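Local coordinates for GH62 hydrolase (Scytalidium thermophilum, PDB 4PVA), which probably removes arabinofuranosyl side groups from arabinoxylan as a family 62 alpha-L-arabinofuranosidase, helping a thermophilic fungus to break down lignocellulose, at residues Leu32-Ile45 and Phe79-Gln92. Sequence-based numbering, arbitrary orientation.
Sequences LVFPKNDERNIAGI and FAEANNAPFYYLDQ
Arg40 lays its guanidinium flat on Tyr89, the planes only 4° apart, while its CD sits over the ring centre; an extended arginine can thus offer both CH-pi and cation-pi contact. Beyond the ring, Arg40 grips Asp91 end-on, NH1 to OD2 at 2.8 Å and NH2 to OD1, each oxygen using its syn lone pair. The hydroxyl of Tyr89 donates to Asp38 OD2 at 2.7 Å. A phenylalanine in place of Tyr89 would probably keep the stack but leave Asp38 OD2 without this donor.

The two segments belong to opposite edges of one four-stranded blade of the five-bladed beta-propeller known for GH62: 32-45 leads into one edge strand, 44-53, and 79-92 carries the other, 88-89. Next along, Lys36 bends at chi2 (-57°), which drapes its chain across Phe87: CE lies 3.5 Å from the ring centroid, and NZ reaches on to Ala85 O at 2.7 Å. Around the same ring, Val33 CG1 touches the edge and Ile45 CD1 packs near CE2. Asn83, whose side-chain carbonyl can accept a backbone N-H, takes Phe34 N on OD1 at 2.9 Å.

In the second shell, Asp91 OD1 also accepts from Gln92 NE2, above the carboxylate plane. Asp38 OD1 accepts from Arg40 N in an Asx turn, which probably helps to orient the arginine, and Phe74 meets the Phe87 ring.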
# COMPACT_ATOMS: atom_id res chain seq x y z
N LEU A 32 -14.40 7.63 -6.45
CA LEU A 32 -14.17 7.27 -7.83
C LEU A 32 -14.50 5.82 -8.18
O LEU A 32 -14.79 5.53 -9.36
CB LEU A 32 -12.72 7.49 -8.21
CG LEU A 32 -12.18 8.91 -8.14
CD1 LEU A 32 -10.69 8.91 -8.50
CD2 LEU A 32 -12.93 9.85 -9.04
N VAL A 33 -14.40 4.91 -7.22
CA VAL A 33 -14.65 3.49 -7.48
C VAL A 33 -15.49 2.88 -6.38
O VAL A 33 -15.11 2.94 -5.20
CB VAL A 33 -13.35 2.68 -7.66
CG1 VAL A 33 -13.69 1.24 -8.03
CG2 VAL A 33 -12.47 3.29 -8.73
N PHE A 34 -16.64 2.34 -6.80
CA PHE A 34 -17.64 1.72 -5.95
C PHE A 34 -17.66 0.21 -6.22
O PHE A 34 -17.27 -0.25 -7.28
CB PHE A 34 -19.06 2.26 -6.28
CG PHE A 34 -19.29 3.67 -5.85
CD1 PHE A 34 -18.66 4.74 -6.49
CD2 PHE A 34 -20.16 3.95 -4.81
CE1 PHE A 34 -18.91 6.04 -6.10
CE2 PHE A 34 -20.39 5.24 -4.41
CZ PHE A 34 -19.75 6.28 -5.04
N PRO A 35 -18.16 -0.57 -5.26
CA PRO A 35 -18.47 -1.95 -5.57
C PRO A 35 -19.48 -2.05 -6.71
O PRO A 35 -20.32 -1.16 -6.88
CB PRO A 35 -19.12 -2.46 -4.30
CG PRO A 35 -18.79 -1.52 -3.25
CD PRO A 35 -18.55 -0.20 -3.91
N LYS A 36 -19.43 -3.15 -7.45
CA LYS A 36 -20.38 -3.37 -8.50
C LYS A 36 -21.70 -3.82 -7.88
O LYS A 36 -21.74 -4.38 -6.79
CB LYS A 36 -19.89 -4.43 -9.48
CG LYS A 36 -18.56 -4.14 -10.14
CD LYS A 36 -18.58 -2.82 -10.88
CE LYS A 36 -17.25 -2.57 -11.57
NZ LYS A 36 -17.16 -1.23 -12.21
N ASN A 37 -22.79 -3.54 -8.58
CA ASN A 37 -24.06 -4.10 -8.21
C ASN A 37 -24.13 -5.46 -8.92
O ASN A 37 -24.68 -5.59 -10.00
CB ASN A 37 -25.19 -3.17 -8.63
CG ASN A 37 -26.57 -3.68 -8.23
OD1 ASN A 37 -26.71 -4.72 -7.57
ND2 ASN A 37 -27.60 -2.94 -8.64
N ASP A 38 -23.47 -6.45 -8.33
CA ASP A 38 -23.49 -7.82 -8.84
C ASP A 38 -23.71 -8.82 -7.70
O ASP A 38 -23.87 -8.43 -6.55
CB ASP A 38 -22.22 -8.12 -9.67
CG ASP A 38 -20.94 -8.06 -8.88
OD1 ASP A 38 -20.97 -8.27 -7.66
OD2 ASP A 38 -19.89 -7.84 -9.52
N GLU A 39 -23.71 -10.11 -8.01
CA GLU A 39 -24.07 -11.11 -7.01
C GLU A 39 -23.04 -11.35 -5.94
O GLU A 39 -23.31 -12.02 -4.96
CB GLU A 39 -24.46 -12.42 -7.68
CG GLU A 39 -25.75 -12.24 -8.44
CD GLU A 39 -26.37 -13.52 -8.87
OE1 GLU A 39 -25.78 -14.60 -8.66
OE2 GLU A 39 -27.46 -13.41 -9.43
N ARG A 40 -21.84 -10.80 -6.11
CA ARG A 40 -20.82 -10.91 -5.08
C ARG A 40 -21.15 -10.03 -3.87
O ARG A 40 -20.65 -10.26 -2.76
CB ARG A 40 -19.47 -10.56 -5.66
CG ARG A 40 -18.94 -11.67 -6.53
CD ARG A 40 -17.75 -11.21 -7.32
NE ARG A 40 -17.27 -12.21 -8.28
CZ ARG A 40 -16.20 -12.97 -8.09
NH1 ARG A 40 -15.50 -12.87 -6.97
NH2 ARG A 40 -15.79 -13.84 -9.02
N ASN A 41 -22.03 -9.06 -4.05
CA ASN A 41 -22.50 -8.22 -2.94
C ASN A 41 -21.35 -7.66 -2.11
O ASN A 41 -21.36 -7.69 -0.88
CB ASN A 41 -23.42 -9.02 -2.03
CG ASN A 41 -24.68 -9.46 -2.72
OD1 ASN A 41 -25.20 -8.76 -3.59
ND2 ASN A 41 -25.18 -10.62 -2.33
N ILE A 42 -20.35 -7.13 -2.80
CA ILE A 42 -19.21 -6.51 -2.12
C ILE A 42 -19.64 -5.23 -1.40
O ILE A 42 -20.34 -4.38 -1.98
CB ILE A 42 -18.09 -6.26 -3.15
CG1 ILE A 42 -17.64 -7.57 -3.81
CG2 ILE A 42 -16.93 -5.52 -2.51
CD1 ILE A 42 -17.31 -8.69 -2.87
N ALA A 43 -19.19 -5.06 -0.15
CA ALA A 43 -19.53 -3.88 0.63
C ALA A 43 -18.55 -2.72 0.36
O ALA A 43 -18.95 -1.56 0.25
CB ALA A 43 -19.61 -4.20 2.11
N GLY A 44 -17.24 -3.02 0.37
CA GLY A 44 -16.19 -2.02 0.23
C GLY A 44 -15.19 -2.40 -0.84
O GLY A 44 -14.86 -3.57 -1.00
N ILE A 45 -14.70 -1.37 -1.54
CA ILE A 45 -13.50 -1.51 -2.37
C ILE A 45 -12.40 -0.76 -1.65
O ILE A 45 -12.54 0.39 -1.27
CB ILE A 45 -13.71 -0.96 -3.80
CG1 ILE A 45 -14.91 -1.67 -4.47
CG2 ILE A 45 -12.48 -1.18 -4.65
CD1 ILE A 45 -14.68 -3.12 -4.75
N PHE A 79 -9.87 9.14 -14.71
CA PHE A 79 -10.35 8.93 -13.36
C PHE A 79 -11.86 9.01 -13.24
O PHE A 79 -12.46 8.28 -12.47
CB PHE A 79 -9.75 9.91 -12.38
CG PHE A 79 -8.30 9.68 -12.09
CD1 PHE A 79 -7.91 8.56 -11.37
CD2 PHE A 79 -7.34 10.56 -12.52
CE1 PHE A 79 -6.57 8.34 -11.13
CE2 PHE A 79 -6.00 10.36 -12.24
CZ PHE A 79 -5.62 9.23 -11.56
N ALA A 80 -12.47 9.91 -14.01
CA ALA A 80 -13.92 10.08 -13.95
C ALA A 80 -14.71 8.92 -14.52
O ALA A 80 -15.92 8.80 -14.27
CB ALA A 80 -14.32 11.36 -14.66
N GLU A 81 -14.03 8.06 -15.28
CA GLU A 81 -14.60 6.84 -15.86
C GLU A 81 -14.16 5.56 -15.16
O GLU A 81 -14.58 4.48 -15.53
CB GLU A 81 -14.26 6.74 -17.37
CG GLU A 81 -14.78 7.91 -18.19
CD GLU A 81 -16.29 8.09 -18.05
OE1 GLU A 81 -17.01 7.07 -17.94
OE2 GLU A 81 -16.75 9.26 -18.04
N ALA A 82 -13.33 5.68 -14.12
CA ALA A 82 -12.87 4.50 -13.37
C ALA A 82 -14.00 3.65 -12.83
O ALA A 82 -13.89 2.42 -12.78
CB ALA A 82 -11.95 4.92 -12.22
N ASN A 83 -15.09 4.29 -12.41
CA ASN A 83 -16.22 3.57 -11.83
C ASN A 83 -16.94 2.69 -12.84
O ASN A 83 -17.66 1.80 -12.47
CB ASN A 83 -17.23 4.51 -11.17
CG ASN A 83 -18.14 3.81 -10.18
OD1 ASN A 83 -17.71 2.97 -9.38
ND2 ASN A 83 -19.43 4.15 -10.23
N ASN A 84 -16.72 2.96 -14.12
CA ASN A 84 -17.27 2.13 -15.18
C ASN A 84 -16.35 1.08 -15.71
O ASN A 84 -16.72 0.33 -16.63
CB ASN A 84 -17.72 3.02 -16.34
CG ASN A 84 -18.80 3.97 -15.92
OD1 ASN A 84 -19.67 3.63 -15.11
ND2 ASN A 84 -18.74 5.20 -16.44
N ALA A 85 -15.15 0.97 -15.13
CA ALA A 85 -14.20 -0.05 -15.54
C ALA A 85 -14.71 -1.42 -15.08
O ALA A 85 -15.10 -1.57 -13.93
CB ALA A 85 -12.84 0.23 -14.93
N PRO A 86 -14.72 -2.41 -15.98
CA PRO A 86 -15.07 -3.76 -15.53
C PRO A 86 -14.05 -4.30 -14.54
O PRO A 86 -12.85 -4.05 -14.72
CB PRO A 86 -15.03 -4.61 -16.81
CG PRO A 86 -14.21 -3.78 -17.77
CD PRO A 86 -14.40 -2.36 -17.42
N PHE A 87 -14.50 -5.04 -13.54
CA PHE A 87 -13.59 -5.68 -12.62
C PHE A 87 -13.23 -7.07 -13.13
O PHE A 87 -14.12 -7.81 -13.58
CB PHE A 87 -14.22 -5.85 -11.24
CG PHE A 87 -14.35 -4.59 -10.43
CD1 PHE A 87 -13.77 -3.37 -10.80
CD2 PHE A 87 -15.06 -4.65 -9.24
CE1 PHE A 87 -13.91 -2.24 -9.99
CE2 PHE A 87 -15.21 -3.52 -8.44
CZ PHE A 87 -14.63 -2.32 -8.82
N TYR A 88 -11.96 -7.41 -13.09
CA TYR A 88 -11.56 -8.80 -13.15
C TYR A 88 -11.40 -9.31 -11.73
O TYR A 88 -10.48 -8.88 -11.02
CB TYR A 88 -10.28 -9.01 -13.95
CG TYR A 88 -9.98 -10.48 -14.16
CD1 TYR A 88 -9.36 -11.24 -13.18
CD2 TYR A 88 -10.38 -11.13 -15.34
CE1 TYR A 88 -9.10 -12.58 -13.37
CE2 TYR A 88 -10.14 -12.48 -15.52
CZ TYR A 88 -9.51 -13.20 -14.54
OH TYR A 88 -9.25 -14.55 -14.69
N TYR A 89 -12.28 -10.19 -11.28
CA TYR A 89 -12.20 -10.79 -9.96
C TYR A 89 -11.11 -11.85 -9.97
O TYR A 89 -11.18 -12.86 -10.68
CB TYR A 89 -13.55 -11.35 -9.56
CG TYR A 89 -14.59 -10.27 -9.32
CD1 TYR A 89 -14.64 -9.60 -8.11
CD2 TYR A 89 -15.52 -9.93 -10.28
CE1 TYR A 89 -15.58 -8.65 -7.86
CE2 TYR A 89 -16.48 -8.97 -10.04
CZ TYR A 89 -16.51 -8.33 -8.81
OH TYR A 89 -17.45 -7.37 -8.56
N LEU A 90 -10.05 -11.60 -9.20
CA LEU A 90 -8.84 -12.38 -9.33
C LEU A 90 -8.96 -13.82 -8.82
O LEU A 90 -8.09 -14.63 -9.11
CB LEU A 90 -7.70 -11.64 -8.63
CG LEU A 90 -7.23 -10.43 -9.45
CD1 LEU A 90 -6.40 -9.48 -8.61
CD2 LEU A 90 -6.37 -10.84 -10.63
N ASP A 91 -10.04 -14.13 -8.11
CA ASP A 91 -10.34 -15.54 -7.79
C ASP A 91 -10.62 -16.41 -9.01
O ASP A 91 -10.62 -17.64 -8.86
CB ASP A 91 -11.43 -15.67 -6.72
CG ASP A 91 -12.73 -15.00 -7.10
OD1 ASP A 91 -13.07 -14.91 -8.29
OD2 ASP A 91 -13.42 -14.54 -6.17
N GLN A 92 -10.76 -15.78 -10.17
CA GLN A 92 -10.90 -16.48 -11.47
C GLN A 92 -9.56 -16.86 -12.06
O GLN A 92 -9.51 -17.69 -12.97
CB GLN A 92 -11.66 -15.61 -12.48
CG GLN A 92 -13.04 -15.24 -12.00
CD GLN A 92 -13.82 -16.45 -11.71
OE1 GLN A 92 -14.16 -17.22 -12.64
NE2 GLN A 92 -14.09 -16.72 -10.43
O HOH W 1 -14.85 7.24 -11.51
O HOH W 2 -17.48 0.26 -9.87
O HOH W 3 -17.82 -5.32 -6.65